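Local coordinates for protein probable aspartate aminotransferase 2 (Methanococcus jannaschii, PDB 2Z61) that transfers the amino group of alanine to a furancarboxaldehyde phosphate with pyridoxal phosphate as cofactor, making the furan precursor of methanofuran, at residues A331-I336 with Y345-Y350; Q119-P124 with N165-V170; N42-I47 with R273-M278; I92-G97 with W229-V234. All blocks are in the same frame, centred on the assembly; numbering follows the deposited sequence.

Contact 1 (A331-I336 with Y345-Y350)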
# COMPACT_ATOMS: atom_id res chain seq x y z
N ALA A 331 -8.28 -28.35 7.83
CA ALA A 331 -8.74 -27.12 7.18
C ALA A 331 -8.46 -27.07 5.67
O ALA A 331 -7.31 -27.08 5.24
CB ALA A 331 -8.11 -25.91 7.87
N LEU A 332 -9.54 -27.02 4.89
CA LEU A 332 -9.46 -26.95 3.44
C LEU A 332 -10.27 -25.74 2.98
O LEU A 332 -11.14 -25.26 3.70
CB LEU A 332 -10.06 -28.21 2.79
CG LEU A 332 -9.28 -29.52 2.87
CD1 LEU A 332 -10.00 -30.57 2.04
CD2 LEU A 332 -7.87 -29.32 2.35
N THR A 333 -9.98 -25.26 1.78
CA THR A 333 -10.68 -24.10 1.23
C THR A 333 -11.74 -24.51 0.21
O THR A 333 -11.43 -25.17 -0.78
CB THR A 333 -9.69 -23.16 0.53
OG1 THR A 333 -8.63 -22.81 1.44
CG2 THR A 333 -10.41 -21.89 0.06
N PRO A 334 -13.00 -24.12 0.45
CA PRO A 334 -14.09 -24.45 -0.48
C PRO A 334 -13.88 -23.81 -1.85
O PRO A 334 -13.64 -22.61 -1.96
CB PRO A 334 -15.34 -23.93 0.24
CG PRO A 334 -14.80 -22.82 1.10
CD PRO A 334 -13.52 -23.40 1.63
N GLY A 335 -13.99 -24.63 -2.90
CA GLY A 335 -13.78 -24.15 -4.25
C GLY A 335 -14.70 -23.04 -4.74
O GLY A 335 -14.27 -22.18 -5.50
N ILE A 336 -15.96 -23.07 -4.31
CA ILE A 336 -16.95 -22.08 -4.72
C ILE A 336 -16.46 -20.64 -4.55
O ILE A 336 -16.88 -19.74 -5.27
CB ILE A 336 -18.27 -22.25 -3.92
CG1 ILE A 336 -19.34 -21.29 -4.43
CG2 ILE A 336 -18.02 -22.02 -2.43
CD1 ILE A 336 -19.72 -21.49 -5.89
N TYR A 345 -15.52 -28.39 -6.32
CA TYR A 345 -14.11 -28.35 -6.01
C TYR A 345 -13.68 -27.82 -4.61
O TYR A 345 -14.47 -27.25 -3.85
CB TYR A 345 -13.48 -27.48 -7.05
CG TYR A 345 -13.62 -28.01 -8.46
CD1 TYR A 345 -14.84 -27.96 -9.15
CD2 TYR A 345 -12.52 -28.55 -9.11
CE1 TYR A 345 -14.94 -28.43 -10.46
CE2 TYR A 345 -12.61 -29.03 -10.42
CZ TYR A 345 -13.82 -28.96 -11.09
OH TYR A 345 -13.91 -29.43 -12.38
N ILE A 346 -12.39 -27.99 -4.32
CA ILE A 346 -11.77 -27.50 -3.09
C ILE A 346 -10.29 -27.27 -3.40
O ILE A 346 -9.70 -27.96 -4.24
CB ILE A 346 -11.86 -28.52 -1.92
CG1 ILE A 346 -10.97 -29.73 -2.21
CG2 ILE A 346 -13.31 -28.93 -1.70
CD1 ILE A 346 -10.75 -30.61 -1.00
N ARG A 347 -9.69 -26.29 -2.74
CA ARG A 347 -8.28 -26.02 -2.97
C ARG A 347 -7.45 -26.57 -1.82
O ARG A 347 -7.75 -26.33 -0.65
CB ARG A 347 -8.01 -24.52 -3.10
CG ARG A 347 -6.56 -24.19 -3.46
CD ARG A 347 -6.24 -22.71 -3.31
NE ARG A 347 -5.99 -22.33 -1.92
CZ ARG A 347 -5.69 -21.10 -1.52
NH1 ARG A 347 -5.59 -20.11 -2.40
NH2 ARG A 347 -5.47 -20.86 -0.23
N ILE A 348 -6.42 -27.32 -2.18
CA ILE A 348 -5.51 -27.89 -1.21
C ILE A 348 -4.17 -27.20 -1.39
O ILE A 348 -3.62 -27.16 -2.50
CB ILE A 348 -5.32 -29.41 -1.40
CG1 ILE A 348 -6.57 -30.15 -0.92
CG2 ILE A 348 -4.09 -29.89 -0.64
CD1 ILE A 348 -6.44 -31.67 -0.95
N SER A 349 -3.66 -26.63 -0.31
CA SER A 349 -2.37 -25.95 -0.36
C SER A 349 -1.33 -26.80 0.35
O SER A 349 -1.52 -27.17 1.51
CB SER A 349 -2.46 -24.59 0.33
OG SER A 349 -1.16 -24.08 0.58
N TYR A 350 -0.24 -27.11 -0.32
CA TYR A 350 0.80 -27.91 0.31
C TYR A 350 1.94 -27.04 0.82
O TYR A 350 3.10 -27.45 0.83
CB TYR A 350 1.31 -29.01 -0.63
CG TYR A 350 1.60 -28.60 -2.06
CD1 TYR A 350 2.85 -28.10 -2.42
CD2 TYR A 350 0.64 -28.78 -3.06
CE1 TYR A 350 3.14 -27.79 -3.75
CE2 TYR A 350 0.92 -28.47 -4.39
CZ TYR A 350 2.17 -27.98 -4.73
OH TYR A 350 2.45 -27.69 -6.04
O HOH W 1 -6.49 -23.81 -0.05

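Contact 2 (Q119-P124 with N165-V170)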
# COMPACT_ATOMS: atom_id res chain seq x y z
N GLN A 119 -10.43 -15.65 -15.47
CA GLN A 119 -10.70 -17.08 -15.54
C GLN A 119 -11.64 -17.56 -14.42
O GLN A 119 -11.67 -16.99 -13.33
CB GLN A 119 -9.38 -17.86 -15.48
CG GLN A 119 -9.53 -19.38 -15.50
CD GLN A 119 -8.20 -20.07 -15.74
OE1 GLN A 119 -7.15 -19.55 -15.36
NE2 GLN A 119 -8.24 -21.24 -16.36
N ASN A 120 -12.41 -18.60 -14.72
CA ASN A 120 -13.34 -19.23 -13.78
C ASN A 120 -12.81 -20.65 -13.60
O ASN A 120 -12.94 -21.47 -14.50
CB ASN A 120 -14.75 -19.30 -14.38
CG ASN A 120 -15.83 -19.64 -13.35
OD1 ASN A 120 -15.55 -20.24 -12.31
ND2 ASN A 120 -17.06 -19.27 -13.65
N PRO A 121 -12.21 -20.96 -12.44
CA PRO A 121 -11.95 -20.17 -11.23
C PRO A 121 -10.69 -19.32 -11.29
O PRO A 121 -9.83 -19.52 -12.15
CB PRO A 121 -11.84 -21.24 -10.16
CG PRO A 121 -11.05 -22.29 -10.88
CD PRO A 121 -11.74 -22.35 -12.24
N CYS A 122 -10.57 -18.37 -10.36
CA CYS A 122 -9.41 -17.48 -10.29
C CYS A 122 -9.24 -16.87 -8.89
O CYS A 122 -9.98 -17.20 -7.97
CB CYS A 122 -9.55 -16.35 -11.32
SG CYS A 122 -10.54 -14.94 -10.77
N TYR A 123 -8.27 -15.98 -8.76
CA TYR A 123 -7.98 -15.29 -7.50
C TYR A 123 -9.19 -14.42 -7.13
O TYR A 123 -9.57 -13.53 -7.88
CB TYR A 123 -6.74 -14.41 -7.67
CG TYR A 123 -6.21 -13.80 -6.39
CD1 TYR A 123 -5.92 -12.43 -6.32
CD2 TYR A 123 -5.97 -14.58 -5.27
CE1 TYR A 123 -5.39 -11.87 -5.15
CE2 TYR A 123 -5.45 -14.04 -4.11
CZ TYR A 123 -5.16 -12.69 -4.05
OH TYR A 123 -4.65 -12.15 -2.89
N PRO A 124 -9.79 -14.66 -5.95
CA PRO A 124 -10.97 -13.91 -5.48
C PRO A 124 -10.91 -12.39 -5.46
O PRO A 124 -11.95 -11.74 -5.57
CB PRO A 124 -11.22 -14.51 -4.09
CG PRO A 124 -9.87 -15.00 -3.66
CD PRO A 124 -9.33 -15.62 -4.93
N ASN A 165 -3.69 -19.36 -9.18
CA ASN A 165 -4.29 -19.63 -7.89
C ASN A 165 -5.66 -19.60 -8.17
O ASN A 165 -5.86 -18.51 -8.63
CB ASN A 165 -3.72 -18.69 -6.83
CG ASN A 165 -4.67 -18.45 -5.67
OD1 ASN A 165 -5.40 -19.36 -5.26
ND2 ASN A 165 -4.67 -17.23 -5.15
N PRO A 166 -6.58 -20.51 -7.93
CA PRO A 166 -6.50 -21.77 -7.26
C PRO A 166 -6.05 -23.01 -8.07
O PRO A 166 -5.74 -24.08 -7.38
CB PRO A 166 -7.96 -21.99 -6.90
CG PRO A 166 -8.72 -21.41 -8.03
CD PRO A 166 -7.87 -20.29 -8.56
N LEU A 167 -5.98 -23.07 -9.37
CA LEU A 167 -5.66 -24.28 -10.14
C LEU A 167 -4.27 -24.89 -10.05
O LEU A 167 -4.13 -26.10 -10.07
CB LEU A 167 -6.02 -24.04 -11.61
CG LEU A 167 -7.49 -23.69 -11.85
CD1 LEU A 167 -7.69 -23.22 -13.29
CD2 LEU A 167 -8.34 -24.91 -11.57
N GLY A 168 -3.23 -24.07 -9.96
CA GLY A 168 -1.89 -24.62 -9.89
C GLY A 168 -1.41 -25.03 -11.28
O GLY A 168 -0.40 -25.71 -11.43
N GLU A 169 -2.14 -24.60 -12.29
CA GLU A 169 -1.81 -24.93 -13.67
C GLU A 169 -1.13 -23.79 -14.39
O GLU A 169 -1.19 -22.64 -13.95
CB GLU A 169 -3.09 -25.32 -14.41
CG GLU A 169 -3.77 -26.56 -13.87
CD GLU A 169 -5.14 -26.79 -14.47
OE1 GLU A 169 -5.27 -26.77 -15.72
OE2 GLU A 169 -6.10 -26.99 -13.71
N VAL A 170 -0.47 -24.10 -15.50
CA VAL A 170 0.21 -23.11 -16.32
C VAL A 170 -0.69 -22.87 -17.53
O VAL A 170 -1.16 -23.83 -18.15
CB VAL A 170 1.58 -23.62 -16.81
CG1 VAL A 170 2.20 -22.61 -17.76
CG2 VAL A 170 2.51 -23.85 -15.63
O HOH W 2 -6.48 -16.65 -11.19

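Contact 3 (N42-I47 with R273-M278)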
# COMPACT_ATOMS: atom_id res chain seq x y z
N ASN A 42 11.14 -19.56 5.67
CA ASN A 42 11.63 -18.28 6.15
C ASN A 42 12.24 -17.56 4.97
O ASN A 42 12.52 -18.19 3.94
CB ASN A 42 12.74 -18.47 7.18
CG ASN A 42 12.22 -18.96 8.52
OD1 ASN A 42 11.38 -18.32 9.15
ND2 ASN A 42 12.72 -20.11 8.95
N THR A 43 12.48 -16.27 5.09
CA THR A 43 13.17 -15.62 3.99
C THR A 43 14.63 -16.05 3.93
O THR A 43 15.35 -16.13 4.92
CB THR A 43 13.11 -14.10 4.09
OG1 THR A 43 11.74 -13.67 4.06
CG2 THR A 43 13.88 -13.46 2.94
N PRO A 44 15.12 -16.31 2.68
CA PRO A 44 16.51 -16.71 2.56
C PRO A 44 17.47 -15.81 3.35
O PRO A 44 17.34 -14.59 3.36
CB PRO A 44 16.80 -16.74 1.05
CG PRO A 44 15.56 -16.14 0.39
CD PRO A 44 14.45 -16.51 1.32
N LYS A 45 18.43 -16.47 3.99
CA LYS A 45 19.42 -15.81 4.85
C LYS A 45 20.12 -14.59 4.28
O LYS A 45 20.19 -13.56 4.95
CB LYS A 45 20.47 -16.83 5.30
CG LYS A 45 21.34 -16.33 6.45
CD LYS A 45 22.45 -17.33 6.78
CE LYS A 45 23.28 -16.86 7.97
NZ LYS A 45 22.51 -16.95 9.24
N PRO A 46 20.68 -14.68 3.07
CA PRO A 46 21.34 -13.48 2.55
C PRO A 46 20.43 -12.26 2.46
O PRO A 46 20.90 -11.13 2.55
CB PRO A 46 21.89 -13.94 1.19
CG PRO A 46 21.13 -15.19 0.88
CD PRO A 46 20.93 -15.84 2.20
N ILE A 47 19.13 -12.49 2.28
CA ILE A 47 18.17 -11.40 2.21
C ILE A 47 17.94 -10.84 3.61
O ILE A 47 17.95 -9.62 3.81
CB ILE A 47 16.81 -11.85 1.61
CG1 ILE A 47 16.99 -12.26 0.14
CG2 ILE A 47 15.78 -10.72 1.71
CD1 ILE A 47 15.77 -12.87 -0.51
N ARG A 273 20.50 -20.61 -4.44
CA ARG A 273 20.79 -21.95 -3.95
C ARG A 273 19.62 -22.35 -3.05
O ARG A 273 19.03 -23.42 -3.22
CB ARG A 273 22.07 -21.94 -3.12
CG ARG A 273 22.62 -23.31 -2.79
CD ARG A 273 23.24 -23.95 -4.03
NE ARG A 273 24.39 -23.18 -4.50
CZ ARG A 273 25.01 -23.39 -5.66
NH1 ARG A 273 24.59 -24.35 -6.48
NH2 ARG A 273 26.05 -22.65 -6.01
N GLU A 274 19.30 -21.48 -2.11
CA GLU A 274 18.22 -21.73 -1.16
C GLU A 274 16.85 -21.85 -1.81
O GLU A 274 16.04 -22.68 -1.39
CB GLU A 274 18.22 -20.63 -0.09
CG GLU A 274 19.45 -20.71 0.82
CD GLU A 274 19.58 -19.54 1.78
OE1 GLU A 274 18.59 -19.25 2.50
OE2 GLU A 274 20.66 -18.93 1.83
N ILE A 275 16.57 -21.04 -2.82
CA ILE A 275 15.27 -21.11 -3.49
C ILE A 275 15.13 -22.43 -4.24
O ILE A 275 14.03 -23.00 -4.31
CB ILE A 275 15.04 -19.90 -4.45
CG1 ILE A 275 14.57 -18.68 -3.64
CG2 ILE A 275 13.98 -20.22 -5.49
CD1 ILE A 275 15.57 -18.18 -2.64
N ASN A 276 16.22 -22.93 -4.81
CA ASN A 276 16.15 -24.20 -5.53
C ASN A 276 15.85 -25.34 -4.57
O ASN A 276 15.16 -26.29 -4.91
CB ASN A 276 17.46 -24.47 -6.27
CG ASN A 276 17.53 -23.74 -7.58
OD1 ASN A 276 16.55 -23.68 -8.33
ND2 ASN A 276 18.70 -23.19 -7.89
N SER A 277 16.38 -25.23 -3.35
CA SER A 277 16.15 -26.23 -2.32
C SER A 277 14.66 -26.18 -1.95
O SER A 277 14.03 -27.20 -1.71
CB SER A 277 17.01 -25.91 -1.09
OG SER A 277 16.61 -26.67 0.03
N MET A 278 14.13 -24.96 -1.92
CA MET A 278 12.72 -24.75 -1.59
C MET A 278 11.85 -25.34 -2.69
O MET A 278 10.87 -26.04 -2.42
CB MET A 278 12.45 -23.25 -1.43
CG MET A 278 11.19 -22.90 -0.63
SD MET A 278 10.83 -21.11 -0.60
CE MET A 278 12.07 -20.51 0.59

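Contact 4 (I92-G97 with W229-V234)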
# COMPACT_ATOMS: atom_id res chain seq x y z
N ILE A 92 10.11 -0.12 -15.04
CA ILE A 92 9.82 -0.89 -13.84
C ILE A 92 9.52 0.00 -12.64
O ILE A 92 10.17 1.03 -12.44
CB ILE A 92 11.03 -1.79 -13.48
CG1 ILE A 92 11.49 -2.56 -14.72
CG2 ILE A 92 10.67 -2.74 -12.34
CD1 ILE A 92 12.45 -3.71 -14.43
N ILE A 93 8.53 -0.38 -11.84
CA ILE A 93 8.22 0.36 -10.63
C ILE A 93 8.12 -0.61 -9.46
O ILE A 93 7.49 -1.67 -9.57
CB ILE A 93 6.91 1.15 -10.72
CG1 ILE A 93 7.03 2.27 -11.75
CG2 ILE A 93 6.58 1.77 -9.37
CD1 ILE A 93 5.86 3.24 -11.72
N ILE A 94 8.77 -0.27 -8.36
CA ILE A 94 8.74 -1.11 -7.17
C ILE A 94 7.50 -0.71 -6.36
O ILE A 94 7.36 0.45 -5.96
CB ILE A 94 10.01 -0.90 -6.30
CG1 ILE A 94 11.27 -1.10 -7.16
CG2 ILE A 94 10.02 -1.87 -5.14
CD1 ILE A 94 11.31 -2.41 -7.95
N THR A 95 6.61 -1.66 -6.12
CA THR A 95 5.37 -1.38 -5.39
C THR A 95 5.38 -2.00 -3.99
O THR A 95 6.28 -2.78 -3.65
CB THR A 95 4.14 -1.95 -6.14
OG1 THR A 95 4.33 -3.35 -6.39
CG2 THR A 95 3.95 -1.24 -7.47
N GLY A 96 4.38 -1.66 -3.19
CA GLY A 96 4.29 -2.21 -1.85
C GLY A 96 3.53 -3.52 -1.92
O GLY A 96 2.43 -3.64 -1.39
N GLY A 97 4.13 -4.51 -2.58
CA GLY A 97 3.48 -5.79 -2.74
C GLY A 97 2.87 -5.92 -4.12
O GLY A 97 2.73 -4.93 -4.85
N TRP A 229 7.35 -8.64 3.86
CA TRP A 229 8.20 -7.51 3.49
C TRP A 229 7.49 -6.52 2.55
O TRP A 229 7.99 -5.42 2.30
CB TRP A 229 9.49 -8.00 2.83
CG TRP A 229 10.36 -8.90 3.70
CD1 TRP A 229 10.03 -10.14 4.18
CD2 TRP A 229 11.73 -8.67 4.08
NE1 TRP A 229 11.12 -10.70 4.81
CE2 TRP A 229 12.17 -9.83 4.76
CE3 TRP A 229 12.62 -7.60 3.89
CZ2 TRP A 229 13.47 -9.95 5.27
CZ3 TRP A 229 13.93 -7.72 4.40
CH2 TRP A 229 14.34 -8.89 5.08
N ARG A 230 6.33 -6.94 2.03
CA ARG A 230 5.52 -6.10 1.14
C ARG A 230 6.30 -5.41 0.03
O ARG A 230 6.54 -4.20 0.07
CB ARG A 230 4.78 -5.02 1.96
CG ARG A 230 4.05 -5.52 3.20
CD ARG A 230 2.75 -6.18 2.83
NE ARG A 230 3.02 -7.44 2.17
CZ ARG A 230 2.37 -7.89 1.11
NH1 ARG A 230 1.39 -7.19 0.56
NH2 ARG A 230 2.76 -9.04 0.59
N ILE A 231 6.67 -6.17 -0.99
CA ILE A 231 7.40 -5.60 -2.10
C ILE A 231 7.24 -6.42 -3.38
O ILE A 231 7.55 -7.61 -3.42
CB ILE A 231 8.90 -5.43 -1.73
CG1 ILE A 231 9.69 -5.05 -2.99
CG2 ILE A 231 9.44 -6.71 -1.06
CD1 ILE A 231 11.15 -4.69 -2.70
N GLY A 232 6.70 -5.77 -4.40
CA GLY A 232 6.50 -6.40 -5.70
C GLY A 232 6.90 -5.39 -6.76
O GLY A 232 7.55 -4.39 -6.45
N TYR A 233 6.54 -5.64 -8.01
CA TYR A 233 6.88 -4.70 -9.06
C TYR A 233 6.00 -4.85 -10.29
O TYR A 233 5.39 -5.89 -10.52
CB TYR A 233 8.36 -4.85 -9.43
CG TYR A 233 8.75 -6.20 -9.97
CD1 TYR A 233 8.37 -6.59 -11.25
CD2 TYR A 233 9.51 -7.10 -9.20
CE1 TYR A 233 8.74 -7.83 -11.77
CE2 TYR A 233 9.88 -8.35 -9.71
CZ TYR A 233 9.50 -8.70 -11.01
OH TYR A 233 9.89 -9.90 -11.55
N VAL A 234 5.92 -3.79 -11.08
CA VAL A 234 5.11 -3.81 -12.29
C VAL A 234 5.99 -3.40 -13.47
O VAL A 234 6.83 -2.51 -13.35
CB VAL A 234 3.91 -2.85 -12.17
CG1 VAL A 234 3.04 -2.93 -13.41
CG2 VAL A 234 3.09 -3.22 -10.94

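Contact 1 (A331-I336 with Y345-Y350)
T333 and R347 form the hydrogen-bonded antiparallel pair of a beta hairpin, in which strand 333-334 lies beside strand 346-349, the middle strand of a small three-stranded sheet in this aminotransferase. The register rests on R347 N donating to T333 O at 2.9 Å, with an N-H...O angle of 164°. The return bond is weak, T333 N standing 3.5 Å from R347 O. Past P334 the strand ends and a 3-10 segment begins, yet G335 N still reaches Y345 O at 2.8 Å. That bond is bent, and the donor lies 46° above the carbonyl plane. Glycine suits the place, because a CB on G335 would fall 2.4 Å from Y345 O. T333 and R347 send their side chains side by side to one face. R347 CG is anti to the backbone N (chi1 -175°), and the chain then stays extended until it bends at chi3. Its NH1 bonds N165 OD1 and its NH2 makes a weak bond to E35 O, so partners outside the hairpin fix the guanidinium. R347 probably corresponds to the arginine that receives the substrate carboxylate in related aminotransferases. The hydroxyl of T333 lies obliquely to that group, OG1 being 4.1 Å from R347 NH2, and a water 2.8 Å from T333 OG1 also gives a weak bond to R347 O. The other face is apolar and covered by helix 317-328, whose F320 touches both L332 and I346. There L332 and I348 run alongside each other, pointing the same way, with L332 CD2 3.6 Å from I348 CG1.

Contact 2 (Q119-P124 with N165-V170)
The ring of Y123 and the amide of N165 meet obliquely, their planes 60° apart, with N165 ND2 only 3.0 Å from Y123 CD2. N165 CG is turned roughly anti to its backbone N (chi1 154°), and the amide beyond it is held at both ends: ND2 bonds O3 of the pyridoxal-bearing lysine at position 222, and OD1 bonds R347. Y123 therefore flanks a group that touches the cofactor. An alanine in place of Y123 would probably leave the N165 amide without this flank and open a gap beside it, and Y126 would lose the ring it meets edge-to-face. Two prolines, each after a cis peptide bond, come next: P121 and P166 cross at a slant, P121 CB lying 3.8 Å from P166 CG. L167 stands at about a right angle to P121, with CD2 3.8 Å from P121 CG, while its CD1 faces the end of Q119 tip to tip, 3.7 Å from NE2. Between the backbones a water accepts from Y123 N at 3.1 Å and can donate to N165 O. Segment 119-124 begins at the end of strand 115-119 and leads into helix 125-132, while 165-170 lies in the loop between the neighbouring parallel strand 155-161 and helix 173-182.

Contact 3 (N42-I47 with R273-M278)
P44 and E274 bring their CA atoms to 6.5 Å, the nearest backbone approach, where the chain at the N-cap of helix 45-56 meets the flank of helix 269-295. E274 carries the contact. Its CG is anti to its carbonyl carbon (chi1 -68°) and the chain is extended beyond CG, which brings the carboxylate to the first turn of the other helix. OE1 accepts from K45 N at 3.2 Å through its syn lone pair, with an N-H...O angle of 148°, and also lies 3.4 Å from P44 CB. OE2 meets P46 tip to tip, 3.1 Å from CD. The start of a helix would be expected to favour the negative charge, although E270 OE1 lies near OE2 and may partly offset this. Apolar contact fills in beside the carboxylate: P44 and I275 cross at a slant, I275 CD1 coming 3.7 Å from P44 CG. Farther back, M278 CE lies 4.1 Å from N42 O. N42 and T43 also pack on G58 and T60 of the second subunit, so the junction lies close to the dimer interface. Thus a distant side chain takes the N-H of the first residue of helix 45-56, where P44 at the N-cap offers no side-chain acceptor.

Contact 4 (I92-G97 with W229-V234)
I93 and V234 open an antiparallel pairing of strands 92-95 and 232-235, whose segments run 149° apart. Backbone bonds set the register. I93 and V234 form a hydrogen-bonded pair, V234 N reaching I93 O at 3.0 Å. T95 and G232 form another, with T95 N 2.9 Å from G232 O and G232 N 3.1 Å from T95 O; in these last two the donors stand about 50° above the carbonyl planes. Side-chain polar contact centres on T95. Its OG1 sits between the backbone N and the carbonyl carbon (chi1 55°) and donates to G97 O at 2.7 Å, spanning the inverse gamma turn centred on G96. Replacing T95 with alanine would probably leave G97 O without this donor, freeing the turn to shift, and would cost V234 CG2 its neighbour T95 CG2. Glycine is demanded sterically: a CB on G97 would come 2.7 Å from R230 NH1, and one on G232 would press on G97 C. G97 CA lies over one face of the R230 guanidinium, whose NH2 bonds T227 O and phosphate oxygen OP2 of the pyridoxal-lysine at position 222. Among apolar contacts, I94 and I231 lie side by side, I94 CG2 3.9 Å from I231 CG1, while I94 crosses Y233 at a slant. Strand 92-95 is outermost in the large sheet within this chain; helix 69-82 covers I92, I94 and Y233, and helix 238-251 covers I93 and V234 on the other face.

In the fold
From the N terminus, residues 42-47 open the widest loop, closed at 273-278 by contact 3. Within it, 92-97 opens contact 4, closed at 229-234, and within that again 119-124 and 165-170 close contact 2; the three are concentric. Contact 1 follows in series, joining 331-336 to 345-350 across a connecting loop of eight residues, and no loops cross. Contact 4 binds one edge of the large sheet, contact 2 the loops beyond two of its parallel strands. Contact 1 pairs two of the three strands of the small sheet and meets contact 2, their centres about 12 Å apart. Contact 3, about 19 Å from contact 4 between centres, joins two helices and touches it where T43 meets W229.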